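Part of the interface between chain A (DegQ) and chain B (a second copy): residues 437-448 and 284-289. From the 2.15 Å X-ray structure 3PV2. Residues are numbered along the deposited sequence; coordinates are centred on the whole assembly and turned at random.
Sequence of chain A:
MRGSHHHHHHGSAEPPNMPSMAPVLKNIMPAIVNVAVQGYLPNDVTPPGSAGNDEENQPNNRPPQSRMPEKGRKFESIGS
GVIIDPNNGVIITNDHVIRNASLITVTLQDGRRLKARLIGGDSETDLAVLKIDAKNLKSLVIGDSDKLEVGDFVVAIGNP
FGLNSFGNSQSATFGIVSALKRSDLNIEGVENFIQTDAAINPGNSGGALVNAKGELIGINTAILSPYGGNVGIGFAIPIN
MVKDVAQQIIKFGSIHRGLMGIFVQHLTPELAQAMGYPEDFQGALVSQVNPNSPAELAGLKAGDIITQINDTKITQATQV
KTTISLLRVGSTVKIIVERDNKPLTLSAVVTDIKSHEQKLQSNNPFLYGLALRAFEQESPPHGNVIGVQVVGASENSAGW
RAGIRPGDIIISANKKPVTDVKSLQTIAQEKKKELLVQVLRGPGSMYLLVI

Chain A 437-448: VQVLRGPGSMYL
Chain B, residues 284-289: ALVSQV

Two strands from two copies of DegQ lie side by side here without any backbone-to-backbone hydrogen bond between them; glutamine side chains, one from each chain, provide the polar links. Chain A forms a β-hairpin, strands 437-441 and 444-448, joined by a type II' turn from Arg A441 to Gly A444. Its ladder pairs Val A437 with Leu A448 (N to O 2.9 Å, and Leu A448 N to Val A437 O 2.8 Å), Val A439 with Met A446 and Arg A441 with Gly A444. Gly A442 takes phi/psi 48/-116, a positive phi that favours glycine, and an ideal CB there would lie 2.4 Å from Pro A443 CD; Pro A443 follows at -92/-5.

Chain B strand 284-289 approaches strand 444-448 to 5.6 Å between axes, at 141° between N-to-C directions, so the two run roughly antiparallel but splayed. The register is set by Met A446 and Ser B287, whose CA atoms are 5.2 Å apart. Ser B287 departs from extended geometry (-98/-15), so that Ser B287 and Gln B288 in succession both direct CA-to-CB toward the hairpin.

Gln A438, extended with chi1 and chi2 both t, reaches from the first hairpin strand: its NE2 donates to Ser B287 O at 2.9 Å, while OE1 is satisfied elsewhere in the structure. Gln B288 reaches back with chi1 at 128°, between wells, and chi2 t. Its NE2 makes a weak hydrogen bond to Ser A445 OG at 2.7 Å, although the modelled position of that hydroxyl is less certain. Ser A445 (chi1 m) points toward chain B.

Ser B287 (chi1 p) has the largest covered area, 80 Å². Its small side chain permits close packing: CB lies 4.0 Å from Met A446 CA, and OG is 3.3 Å from Ser A445 O. Met A446 itself points away, leaving its backbone to meet the serine.

Tyr A447 (chi1 m, chi2 -89°) supplies the broad surface. Val B286 O sits at the ring edge, near its plane, 3.5 Å from Tyr A447 CE2; obliquely, Tyr A447 CD2 meets Leu B285 CD2 at 3.9 Å in an apolar contact. Leu B285 (t, p) points toward the hairpin, whereas the Val B286 side chain (t) points away, leaving its carbonyl to meet the ring. Together the stretches bury 351 Å², both sides summed, combining this aromatic and aliphatic packing with the glutamine links.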

# COMPACT_ATOMS: atom_id res chain seq x y z
N VAL A 437 51.47 23.82 -8.32
CA VAL A 437 51.12 22.95 -9.48
C VAL A 437 49.98 23.60 -10.26
O VAL A 437 49.12 24.33 -9.71
CB VAL A 437 50.72 21.56 -9.08
CG1 VAL A 437 51.76 20.99 -8.15
CG2 VAL A 437 49.47 21.62 -8.27
N GLN A 438 50.11 23.56 -11.57
CA GLN A 438 49.01 23.94 -12.41
C GLN A 438 48.33 22.68 -12.90
O GLN A 438 48.97 21.83 -13.52
CB GLN A 438 49.53 24.72 -13.63
CG GLN A 438 48.43 25.20 -14.52
CD GLN A 438 48.95 25.96 -15.73
OE1 GLN A 438 50.15 25.87 -16.02
NE2 GLN A 438 48.05 26.59 -16.52
N VAL A 439 47.04 22.53 -12.60
CA VAL A 439 46.30 21.32 -12.95
C VAL A 439 45.25 21.61 -13.98
O VAL A 439 44.58 22.64 -13.90
CB VAL A 439 45.63 20.59 -11.74
CG1 VAL A 439 46.68 19.92 -10.72
CG2 VAL A 439 44.62 21.42 -11.01
N LEU A 440 45.08 20.70 -14.95
CA LEU A 440 43.99 20.80 -15.90
C LEU A 440 42.95 19.83 -15.38
O LEU A 440 43.27 18.68 -15.03
CB LEU A 440 44.47 20.34 -17.28
CG LEU A 440 44.65 21.33 -18.44
CD1 LEU A 440 45.40 22.64 -18.08
CD2 LEU A 440 45.21 20.68 -19.67
N ARG A 441 41.70 20.26 -15.37
CA ARG A 441 40.63 19.44 -14.90
C ARG A 441 39.46 19.64 -15.88
O ARG A 441 38.85 20.72 -15.92
CB ARG A 441 40.21 19.87 -13.48
CG ARG A 441 38.87 19.17 -13.02
CD ARG A 441 38.60 19.25 -11.48
NE ARG A 441 39.84 19.16 -10.68
CZ ARG A 441 39.95 19.55 -9.42
NH1 ARG A 441 38.91 20.11 -8.81
NH2 ARG A 441 41.13 19.42 -8.78
N GLY A 442 39.20 18.62 -16.65
CA GLY A 442 38.27 18.74 -17.81
C GLY A 442 38.54 19.95 -18.68
O GLY A 442 39.58 20.03 -19.27
N PRO A 443 37.62 20.89 -18.76
CA PRO A 443 37.85 21.99 -19.70
C PRO A 443 38.54 23.15 -19.06
O PRO A 443 38.90 24.10 -19.78
CB PRO A 443 36.43 22.40 -20.12
CG PRO A 443 35.58 22.10 -18.92
CD PRO A 443 36.32 21.02 -18.08
N GLY A 444 38.76 23.10 -17.73
CA GLY A 444 39.38 24.24 -17.05
C GLY A 444 40.73 23.90 -16.42
O GLY A 444 41.31 22.88 -16.67
N SER A 445 41.24 24.79 -15.61
CA SER A 445 42.58 24.66 -15.06
C SER A 445 42.57 25.43 -13.79
O SER A 445 41.79 26.33 -13.62
CB SER A 445 43.59 25.26 -16.03
OG SER A 445 43.88 24.38 -17.12
N MET A 446 43.51 25.12 -12.91
CA MET A 446 43.78 25.95 -11.77
C MET A 446 45.17 25.77 -11.18
O MET A 446 45.76 24.70 -11.32
CB MET A 446 42.76 25.78 -10.66
CG MET A 446 42.60 24.37 -10.19
SD MET A 446 41.16 24.38 -9.03
CE MET A 446 41.01 26.15 -8.66
N TYR A 447 45.63 26.82 -10.50
CA TYR A 447 46.85 26.73 -9.76
C TYR A 447 46.57 26.31 -8.30
O TYR A 447 45.64 26.83 -7.72
CB TYR A 447 47.62 28.06 -9.75
CG TYR A 447 48.32 28.36 -11.04
CD1 TYR A 447 49.63 27.92 -11.26
CD2 TYR A 447 47.73 29.20 -12.00
CE1 TYR A 447 50.30 28.20 -12.44
CE2 TYR A 447 48.38 29.51 -13.16
CZ TYR A 447 49.68 29.02 -13.39
OH TYR A 447 50.36 29.38 -14.52
N LEU A 448 47.39 25.40 -7.74
CA LEU A 448 47.13 24.90 -6.37
C LEU A 448 48.47 24.95 -5.69
O LEU A 448 49.47 24.71 -6.35
CB LEU A 448 46.77 23.44 -6.52
CG LEU A 448 45.32 23.02 -6.59
CD1 LEU A 448 44.31 24.14 -6.63
CD2 LEU A 448 45.11 21.84 -7.47
N ALA B 284 43.46 39.34 -10.76
CA ALA B 284 42.90 38.06 -11.18
C ALA B 284 44.00 37.19 -11.77
O ALA B 284 44.67 37.62 -12.70
CB ALA B 284 41.79 38.28 -12.23
N LEU B 285 44.17 35.98 -11.29
CA LEU B 285 45.22 35.11 -11.77
C LEU B 285 44.72 34.36 -12.97
O LEU B 285 43.68 33.75 -12.91
CB LEU B 285 45.57 34.15 -10.68
CG LEU B 285 46.48 32.95 -10.96
CD1 LEU B 285 47.76 33.43 -11.56
CD2 LEU B 285 46.77 32.16 -9.68
N VAL B 286 45.45 34.43 -14.07
CA VAL B 286 45.02 33.71 -15.25
C VAL B 286 45.48 32.24 -15.14
O VAL B 286 46.69 31.92 -15.03
CB VAL B 286 45.61 34.31 -16.48
CG1 VAL B 286 45.26 33.42 -17.69
CG2 VAL B 286 45.07 35.68 -16.72
N SER B 287 44.53 31.31 -15.14
CA SER B 287 44.93 29.87 -15.02
C SER B 287 45.00 29.11 -16.31
O SER B 287 45.51 28.00 -16.35
CB SER B 287 43.95 29.13 -14.12
OG SER B 287 42.59 29.38 -14.47
N GLN B 288 44.43 29.66 -17.37
CA GLN B 288 44.52 29.06 -18.69
C GLN B 288 44.15 30.04 -19.74
O GLN B 288 43.33 30.84 -19.51
CB GLN B 288 43.62 27.83 -18.75
CG GLN B 288 42.63 27.67 -19.83
CD GLN B 288 41.75 26.38 -19.71
OE1 GLN B 288 40.84 26.21 -20.51
NE2 GLN B 288 42.06 25.47 -18.78
N VAL B 289 44.80 29.94 -20.90
CA VAL B 289 44.48 30.68 -22.11
C VAL B 289 44.27 29.67 -23.27
O VAL B 289 45.19 28.92 -23.58
CB VAL B 289 45.70 31.57 -22.44
CG1 VAL B 289 45.42 32.44 -23.70
CG2 VAL B 289 46.05 32.48 -21.25